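Local coordinates for protein tyrosine--tRNA ligase (Archaeoglobus fulgidus, PDB 2CYB) that probably attaches tyrosine to its cognate tRNA in two steps, activating the amino acid with ATP before transferring it to the acceptor end, at residues G43-M51 / G220-P228; T52-Q60 / F97-R106. All coordinates share one frame; numbering follows the deposited sequence.

Contact 1 (G43-M51 / G220-P228); sequences GEIHLGHMM and GNYISVRDP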
loop_
_atom_site.group_PDB
_atom_site.type_symbol
_atom_site.label_atom_id
_atom_site.label_comp_id
_atom_site.label_asym_id
_atom_site.label_seq_id
_atom_site.Cartn_x
_atom_site.Cartn_y
_atom_site.Cartn_z
ATOM N N GLY A 43 8.266 -14.859 17.909
ATOM C CA GLY A 43 8.272 -15.458 19.231
ATOM C C GLY A 43 9.369 -16.499 19.359
ATOM O O GLY A 43 9.872 -16.760 20.451
ATOM N N GLU A 44 9.748 -17.096 18.234
ATOM C CA GLU A 44 10.789 -18.109 18.243
ATOM C C GLU A 44 11.988 -17.731 17.405
ATOM O O GLU A 44 11.883 -17.583 16.190
ATOM C CB GLU A 44 10.257 -19.444 17.728
ATOM C CG GLU A 44 9.147 -20.053 18.551
ATOM C CD GLU A 44 9.126 -21.564 18.437
ATOM O OE1 GLU A 44 10.006 -22.210 19.044
ATOM O OE2 GLU A 44 8.243 -22.103 17.733
ATOM N N ILE A 45 13.132 -17.575 18.060
ATOM C CA ILE A 45 14.371 -17.269 17.360
ATOM C C ILE A 45 14.997 -18.645 17.124
ATOM O O ILE A 45 15.136 -19.426 18.062
ATOM C CB ILE A 45 15.310 -16.411 18.238
ATOM C CG1 ILE A 45 14.635 -15.080 18.587
ATOM C CG2 ILE A 45 16.617 -16.162 17.517
ATOM C CD1 ILE A 45 14.234 -14.252 17.377
ATOM N N HIS A 46 15.356 -18.952 15.881
ATOM C CA HIS A 46 15.935 -20.255 15.567
ATOM C C HIS A 46 17.241 -20.176 14.777
ATOM O O HIS A 46 17.792 -19.095 14.573
ATOM C CB HIS A 46 14.916 -21.108 14.806
ATOM C CG HIS A 46 14.349 -20.441 13.595
ATOM N ND1 HIS A 46 15.108 -20.147 12.481
ATOM C CD2 HIS A 46 13.096 -20.010 13.317
ATOM C CE1 HIS A 46 14.348 -19.567 11.571
ATOM N NE2 HIS A 46 13.120 -19.472 12.054
ATOM N N LEU A 47 17.738 -21.330 14.340
ATOM C CA LEU A 47 18.988 -21.374 13.593
ATOM C C LEU A 47 18.962 -20.488 12.361
ATOM O O LEU A 47 19.997 -19.958 11.956
ATOM C CB LEU A 47 19.328 -22.814 13.192
ATOM C CG LEU A 47 19.728 -23.721 14.362
ATOM C CD1 LEU A 47 20.066 -25.117 13.850
ATOM C CD2 LEU A 47 20.920 -23.120 15.081
ATOM N N GLY A 48 17.782 -20.327 11.768
ATOM C CA GLY A 48 17.660 -19.485 10.590
ATOM C C GLY A 48 18.088 -18.062 10.906
ATOM O O GLY A 48 18.796 -17.434 10.120
ATOM N N HIS A 49 17.652 -17.552 12.056
ATOM C CA HIS A 49 18.013 -16.204 12.485
ATOM C C HIS A 49 19.508 -16.150 12.737
ATOM O O HIS A 49 20.179 -15.186 12.367
ATOM C CB HIS A 49 17.301 -15.839 13.788
ATOM C CG HIS A 49 15.817 -15.737 13.660
ATOM N ND1 HIS A 49 15.179 -14.580 13.265
ATOM C CD2 HIS A 49 14.844 -16.656 13.851
ATOM C CE1 HIS A 49 13.877 -14.794 13.220
ATOM N NE2 HIS A 49 13.647 -16.047 13.571
ATOM N N MET A 50 20.021 -17.191 13.390
ATOM C CA MET A 50 21.440 -17.269 13.717
ATOM C C MET A 50 22.315 -17.260 12.465
ATOM O O MET A 50 23.495 -16.928 12.526
ATOM C CB MET A 50 21.710 -18.513 14.569
ATOM C CG MET A 50 21.026 -18.456 15.930
ATOM S SD MET A 50 21.235 -19.917 16.966
ATOM C CE MET A 50 19.613 -20.629 16.886
ATOM N N MET A 51 21.722 -17.610 11.331
ATOM C CA MET A 51 22.433 -17.619 10.055
ATOM C C MET A 51 22.861 -16.188 9.709
ATOM O O MET A 51 24.036 -15.923 9.422
ATOM C CB MET A 51 21.507 -18.152 8.961
ATOM C CG MET A 51 22.071 -18.083 7.555
ATOM S SD MET A 51 23.432 -19.228 7.319
ATOM C CE MET A 51 22.727 -20.661 7.969
ATOM N N GLY A 220 7.956 -27.996 12.560
ATOM C CA GLY A 220 8.804 -27.752 13.712
ATOM C C GLY A 220 10.148 -28.404 13.456
ATOM O O GLY A 220 10.893 -28.720 14.384
ATOM N N ASN A 221 10.444 -28.607 12.177
ATOM C CA ASN A 221 11.690 -29.229 11.745
ATOM C C ASN A 221 12.863 -28.254 11.823
ATOM O O ASN A 221 13.621 -28.095 10.863
ATOM C CB ASN A 221 11.527 -29.754 10.314
ATOM C CG ASN A 221 11.070 -28.679 9.347
ATOM O OD1 ASN A 221 10.480 -27.676 9.747
ATOM N ND2 ASN A 221 11.326 -28.890 8.061
ATOM N N TYR A 222 13.001 -27.607 12.974
ATOM C CA TYR A 222 14.075 -26.648 13.202
ATOM C C TYR A 222 14.391 -26.569 14.694
ATOM O O TYR A 222 13.606 -27.028 15.526
ATOM C CB TYR A 222 13.659 -25.267 12.683
ATOM C CG TYR A 222 12.463 -24.677 13.398
ATOM C CD1 TYR A 222 12.591 -24.118 14.668
ATOM C CD2 TYR A 222 11.195 -24.698 12.815
ATOM C CE1 TYR A 222 11.493 -23.595 15.341
ATOM C CE2 TYR A 222 10.086 -24.177 13.480
ATOM C CZ TYR A 222 10.243 -23.628 14.744
ATOM O OH TYR A 222 9.157 -23.111 15.414
ATOM N N ILE A 223 15.535 -25.980 15.025
ATOM C CA ILE A 223 15.962 -25.829 16.414
ATOM C C ILE A 223 15.839 -24.377 16.872
ATOM O O ILE A 223 16.342 -23.467 16.216
ATOM C CB ILE A 223 17.427 -26.285 16.590
ATOM C CG1 ILE A 223 17.528 -27.791 16.330
ATOM C CG2 ILE A 223 17.931 -25.926 17.985
ATOM C CD1 ILE A 223 18.938 -28.330 16.352
ATOM N N SER A 224 15.179 -24.169 18.005
ATOM C CA SER A 224 14.987 -22.829 18.547
ATOM C C SER A 224 15.979 -22.569 19.666
ATOM O O SER A 224 16.441 -23.505 20.318
ATOM C CB SER A 224 13.562 -22.683 19.084
ATOM O OG SER A 224 12.619 -23.109 18.119
ATOM N N VAL A 225 16.302 -21.299 19.894
ATOM C CA VAL A 225 17.255 -20.932 20.943
ATOM C C VAL A 225 16.717 -21.259 22.325
ATOM O O VAL A 225 17.436 -21.166 23.320
ATOM C CB VAL A 225 17.578 -19.421 20.922
ATOM C CG1 VAL A 225 18.182 -19.033 19.584
ATOM C CG2 VAL A 225 16.312 -18.615 21.211
ATOM N N ARG A 226 15.448 -21.641 22.383
ATOM C CA ARG A 226 14.807 -21.961 23.649
ATOM C C ARG A 226 14.725 -23.469 23.885
ATOM O O ARG A 226 14.343 -23.907 24.967
ATOM C CB ARG A 226 13.408 -21.343 23.675
ATOM C CG ARG A 226 12.863 -21.042 25.054
ATOM C CD ARG A 226 11.480 -20.403 24.953
ATOM N NE ARG A 226 10.914 -20.094 26.263
ATOM C CZ ARG A 226 11.421 -19.201 27.107
ATOM N NH1 ARG A 226 12.512 -18.518 26.781
ATOM N NH2 ARG A 226 10.835 -18.989 28.279
ATOM N N ASP A 227 15.075 -24.265 22.876
ATOM C CA ASP A 227 15.036 -25.713 23.041
ATOM C C ASP A 227 16.016 -26.163 24.131
ATOM O O ASP A 227 17.184 -25.767 24.137
ATOM C CB ASP A 227 15.388 -26.434 21.732
ATOM C CG ASP A 227 14.252 -26.426 20.724
ATOM O OD1 ASP A 227 13.074 -26.408 21.139
ATOM O OD2 ASP A 227 14.538 -26.467 19.509
ATOM N N PRO A 228 15.543 -26.982 25.085
ATOM C CA PRO A 228 16.428 -27.457 26.152
ATOM C C PRO A 228 17.428 -28.477 25.591
ATOM O O PRO A 228 17.154 -29.140 24.582
ATOM C CB PRO A 228 15.456 -28.073 27.154
ATOM C CG PRO A 228 14.349 -28.577 26.275
ATOM C CD PRO A 228 14.158 -27.436 25.304
#
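Ile45 O accepts the backbone N of Val225 at 2.9 Å with an N-H...O angle of 171°, and Leu47 N returns a longer bond of 3.2 Å to Ile223 O. The two bonds flank His46 and Ser224, which form a single antiparallel, non-hydrogen-bonded bridge with CA atoms 4.1 Å apart. Thus the HIGH region of this synthetase is laid against the chain just beyond the KMSKS region, the two signature sequences of the family. Polar side chains close one end: Tyr222 OH donates to Glu44 OE2 at 2.7 Å, arriving from well above the carboxylate plane, while Ser224 OG lies 2.9 Å from Glu44 OE1. On the apolar side Val225 CG1 meets the methyl of Met50 at CE, a tight 3.4 Å, and CG2 of the same valine rests on Ile45 CB; Leu47 runs alongside Ile223, both pointing the same way.

The next shell fixes these groups. With CG set between the backbone N and the carbonyl carbon (chi1 53°), the His46 ring turns back onto its own helix, and its ND1 takes the N-H of Gly48 in the ring plane at 2.8 Å, an N-cap at the start of helix 47-61. Asp227 OD2 holds Ser224 N and also salt-bridges Lys235, while Asn221 OD1 accepts from Ser216 N within KMSKS. Chemically, the central join rests on main-chain atoms, while Glu44 presents one carboxylate oxygen to Tyr222 OH and lies with the other beside Ser224 OG.

Contact 2 (T52-Q60 / F97-R106); sequences TVQKLMDLQ and FIALGLDESR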
loop_
_atom_site.group_PDB
_atom_site.type_symbol
_atom_site.label_atom_id
_atom_site.label_comp_id
_atom_site.label_asym_id
_atom_site.label_seq_id
_atom_site.Cartn_x
_atom_site.Cartn_y
_atom_site.Cartn_z
ATOM N N THR A 52 21.899 -15.269 9.741
ATOM C CA THR A 52 22.166 -13.874 9.422
ATOM C C THR A 52 22.821 -13.148 10.585
ATOM O O THR A 52 23.554 -12.180 10.386
ATOM C CB THR A 52 20.873 -13.128 8.988
ATOM O OG1 THR A 52 19.838 -13.330 9.958
ATOM C CG2 THR A 52 20.405 -13.630 7.625
ATOM N N VAL A 53 22.568 -13.612 11.803
ATOM C CA VAL A 53 23.186 -12.988 12.964
ATOM C C VAL A 53 24.693 -13.217 12.895
ATOM O O VAL A 53 25.485 -12.297 13.126
ATOM C CB VAL A 53 22.634 -13.571 14.277
ATOM C CG1 VAL A 53 23.554 -13.221 15.436
ATOM C CG2 VAL A 53 21.237 -13.014 14.539
ATOM N N GLN A 54 25.086 -14.442 12.559
ATOM C CA GLN A 54 26.504 -14.780 12.458
ATOM C C GLN A 54 27.174 -13.926 11.389
ATOM O O GLN A 54 28.312 -13.495 11.561
ATOM C CB GLN A 54 26.686 -16.273 12.134
ATOM C CG GLN A 54 28.147 -16.701 11.906
ATOM C CD GLN A 54 29.020 -16.536 13.140
ATOM O OE1 GLN A 54 30.093 -15.934 13.078
ATOM N NE2 GLN A 54 28.570 -17.080 14.263
ATOM N N LYS A 55 26.467 -13.665 10.292
ATOM C CA LYS A 55 27.037 -12.849 9.233
ATOM C C LYS A 55 27.238 -11.417 9.728
ATOM O O LYS A 55 28.219 -10.766 9.369
ATOM C CB LYS A 55 26.146 -12.880 7.989
ATOM C CG LYS A 55 26.685 -12.080 6.811
ATOM C CD LYS A 55 28.174 -12.343 6.563
ATOM C CE LYS A 55 28.470 -13.808 6.258
ATOM N NZ LYS A 55 29.943 -14.070 6.155
ATOM N N LEU A 56 26.321 -10.925 10.560
ATOM C CA LEU A 56 26.470 -9.577 11.099
ATOM C C LEU A 56 27.700 -9.520 12.006
ATOM O O LEU A 56 28.407 -8.513 12.026
ATOM C CB LEU A 56 25.220 -9.149 11.880
ATOM C CG LEU A 56 24.004 -8.733 11.039
ATOM C CD1 LEU A 56 22.868 -8.311 11.956
ATOM C CD2 LEU A 56 24.378 -7.581 10.109
ATOM N N MET A 57 27.957 -10.593 12.750
ATOM C CA MET A 57 29.124 -10.637 13.631
ATOM C C MET A 57 30.395 -10.687 12.792
ATOM O O MET A 57 31.416 -10.118 13.171
ATOM C CB MET A 57 29.054 -11.838 14.580
ATOM C CG MET A 57 27.985 -11.694 15.653
ATOM S SD MET A 57 27.999 -13.009 16.891
ATOM C CE MET A 57 29.081 -12.295 18.109
ATOM N N ASP A 58 30.337 -11.367 11.651
ATOM C CA ASP A 58 31.490 -11.427 10.757
ATOM C C ASP A 58 31.763 -9.997 10.289
ATOM O O ASP A 58 32.891 -9.518 10.343
ATOM C CB ASP A 58 31.195 -12.281 9.513
ATOM C CG ASP A 58 31.030 -13.765 9.823
ATOM O OD1 ASP A 58 30.640 -14.521 8.898
ATOM O OD2 ASP A 58 31.295 -14.179 10.969
ATOM N N LEU A 59 30.714 -9.318 9.830
ATOM C CA LEU A 59 30.831 -7.947 9.328
ATOM C C LEU A 59 31.358 -6.964 10.362
ATOM O O LEU A 59 32.175 -6.093 10.045
ATOM C CB LEU A 59 29.471 -7.467 8.796
ATOM C CG LEU A 59 29.109 -8.007 7.411
ATOM C CD1 LEU A 59 27.597 -7.969 7.193
ATOM C CD2 LEU A 59 29.833 -7.193 6.354
ATOM N N GLN A 60 30.888 -7.097 11.596
ATOM C CA GLN A 60 31.330 -6.224 12.677
ATOM C C GLN A 60 32.820 -6.483 12.939
ATOM O O GLN A 60 33.585 -5.564 13.245
ATOM C CB GLN A 60 30.494 -6.506 13.928
ATOM C CG GLN A 60 30.659 -5.511 15.065
ATOM C CD GLN A 60 31.961 -5.693 15.812
ATOM O OE1 GLN A 60 32.278 -6.794 16.255
ATOM N NE2 GLN A 60 32.721 -4.612 15.962
ATOM N N PHE A 97 19.102 -11.423 20.525
ATOM C CA PHE A 97 20.172 -11.025 19.623
ATOM C C PHE A 97 21.404 -10.564 20.395
ATOM O O PHE A 97 22.536 -10.832 19.990
ATOM C CB PHE A 97 19.697 -9.926 18.664
ATOM C CG PHE A 97 18.733 -10.416 17.612
ATOM C CD1 PHE A 97 19.038 -11.532 16.838
ATOM C CD2 PHE A 97 17.528 -9.755 17.386
ATOM C CE1 PHE A 97 18.157 -11.989 15.853
ATOM C CE2 PHE A 97 16.642 -10.203 16.404
ATOM C CZ PHE A 97 16.959 -11.323 15.636
ATOM N N ILE A 98 21.180 -9.873 21.509
ATOM C CA ILE A 98 22.284 -9.413 22.344
ATOM C C ILE A 98 22.961 -10.646 22.936
ATOM O O ILE A 98 24.181 -10.811 22.846
ATOM C CB ILE A 98 21.782 -8.518 23.499
ATOM C CG1 ILE A 98 21.177 -7.232 22.933
ATOM C CG2 ILE A 98 22.936 -8.190 24.449
ATOM C CD1 ILE A 98 20.568 -6.328 23.977
ATOM N N ALA A 99 22.147 -11.515 23.526
ATOM C CA ALA A 99 22.628 -12.742 24.145
ATOM C C ALA A 99 23.378 -13.645 23.167
ATOM O O ALA A 99 24.230 -14.426 23.578
ATOM C CB ALA A 99 21.461 -13.496 24.763
ATOM N N LEU A 100 23.063 -13.540 21.879
ATOM C CA LEU A 100 23.728 -14.354 20.865
ATOM C C LEU A 100 25.072 -13.763 20.452
ATOM O O LEU A 100 25.824 -14.373 19.688
ATOM C CB LEU A 100 22.844 -14.504 19.629
ATOM C CG LEU A 100 21.604 -15.390 19.760
ATOM C CD1 LEU A 100 20.826 -15.350 18.453
ATOM C CD2 LEU A 100 22.014 -16.820 20.095
ATOM N N GLY A 101 25.369 -12.567 20.949
ATOM C CA GLY A 101 26.630 -11.938 20.612
ATOM C C GLY A 101 26.508 -10.541 20.040
ATOM O O GLY A 101 27.501 -9.819 19.957
ATOM N N LEU A 102 25.306 -10.151 19.629
ATOM C CA LEU A 102 25.118 -8.815 19.080
ATOM C C LEU A 102 24.841 -7.799 20.185
ATOM O O LEU A 102 23.774 -7.178 20.219
ATOM C CB LEU A 102 23.976 -8.805 18.056
ATOM C CG LEU A 102 24.295 -9.412 16.688
ATOM C CD1 LEU A 102 23.052 -9.398 15.810
ATOM C CD2 LEU A 102 25.417 -8.620 16.030
ATOM N N ASP A 103 25.809 -7.633 21.084
ATOM C CA ASP A 103 25.677 -6.689 22.191
ATOM C C ASP A 103 25.564 -5.257 21.680
ATOM O O ASP A 103 26.031 -4.933 20.586
ATOM C CB ASP A 103 26.868 -6.821 23.146
ATOM C CG ASP A 103 28.199 -6.686 22.438
ATOM O OD1 ASP A 103 28.507 -5.578 21.949
ATOM O OD2 ASP A 103 28.934 -7.693 22.364
ATOM N N GLU A 104 24.950 -4.399 22.486
ATOM C CA GLU A 104 24.735 -3.010 22.105
ATOM C C GLU A 104 25.973 -2.139 21.915
ATOM O O GLU A 104 25.859 -0.940 21.669
ATOM C CB GLU A 104 23.772 -2.357 23.094
ATOM C CG GLU A 104 22.372 -2.936 23.003
ATOM C CD GLU A 104 21.366 -2.189 23.844
ATOM O OE1 GLU A 104 21.400 -2.328 25.085
ATOM O OE2 GLU A 104 20.544 -1.454 23.261
ATOM N N SER A 105 27.154 -2.736 22.025
ATOM C CA SER A 105 28.386 -1.990 21.817
ATOM C C SER A 105 28.892 -2.339 20.421
ATOM O O SER A 105 29.739 -1.644 19.864
ATOM C CB SER A 105 29.439 -2.369 22.861
ATOM O OG SER A 105 29.915 -3.688 22.658
ATOM N N ARG A 106 28.354 -3.421 19.863
ATOM C CA ARG A 106 28.736 -3.877 18.531
ATOM C C ARG A 106 27.624 -3.667 17.501
ATOM O O ARG A 106 27.879 -3.664 16.296
ATOM C CB ARG A 106 29.114 -5.363 18.564
ATOM C CG ARG A 106 30.355 -5.686 19.387
ATOM C CD ARG A 106 30.749 -7.154 19.230
ATOM N NE ARG A 106 31.989 -7.493 19.931
ATOM C CZ ARG A 106 33.177 -6.950 19.676
ATOM N NH1 ARG A 106 33.308 -6.031 18.729
ATOM N NH2 ARG A 106 34.243 -7.332 20.365
#
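Phe97 O is held by two backbone donors, Leu102 N at 2.9 Å and, weakly, Leu100 N, and both leucines and the phenylalanine carrying that oxygen pack against Val53. With Gly101 N bonded to Ile98 O at 2.8 Å and a positive phi at Gly101 (126°), this is a Schellman motif closing helix 83-99 of the Rossmann fold, and it delivers Leu102 to the flank of helix 47-61. Leu102 divides its two methyls: CD1 touches both Val53 CG1 and Leu56 CD1, which approach from roughly perpendicular directions, 4.0 Å from the latter, while CD2 covers Met57 CG. Beyond them, Leu102 rests on Val68 and Leu56 on Ile66, both of strand 65-70, so this part of the contact continues into the packing of the helix on the sheet. Val53 has CG1 anti to its own N (chi1 163°), which leaves CG2 to meet Phe97 CE1 obliquely at 3.5 Å.

At the more exposed end Gln60 crosses Arg106 at about a right angle. Its CG lies 3.8 Å from Arg106 CB, and its amide approaches the guanidinium with the planes 36° apart. With an alanine here, CG and the amide are gone, and the Arg106 side chain would probably lose its cover along CB and be freer to swing. Asp103 OD1 accepts Ser105 N through its anti lone pair, an Asx turn that shapes the chain leading to Arg106. Bent at chi3, Met57 lays CE 3.5 Å from Gly101 CA, where a CB would fall only 2.3 Å from that methyl.

From the N terminus, the chain leaves strand 34-39, passes through 43-51 and runs on without a break into 52-60, so helix 47-61 serves both contacts. Contact 2 closes first: 36 residues later, having added strand 65-70 and helices 72-77 and 83-99, the chain returns to the same helix at 97-106. Contact 1 closes only when 220-228 arrives, after 168 intervening residues that include strands 108-111, 173-177 and 200-204, and its long loop therefore encloses the whole of contact 2. Their centres lie about 16 Å apart, yet they touch where Met50 CG meets Leu100 CD1 at 4.0 Å. Together they tie the helix's start to the post-KMSKS loop and its later turns to the end of helix 83-99.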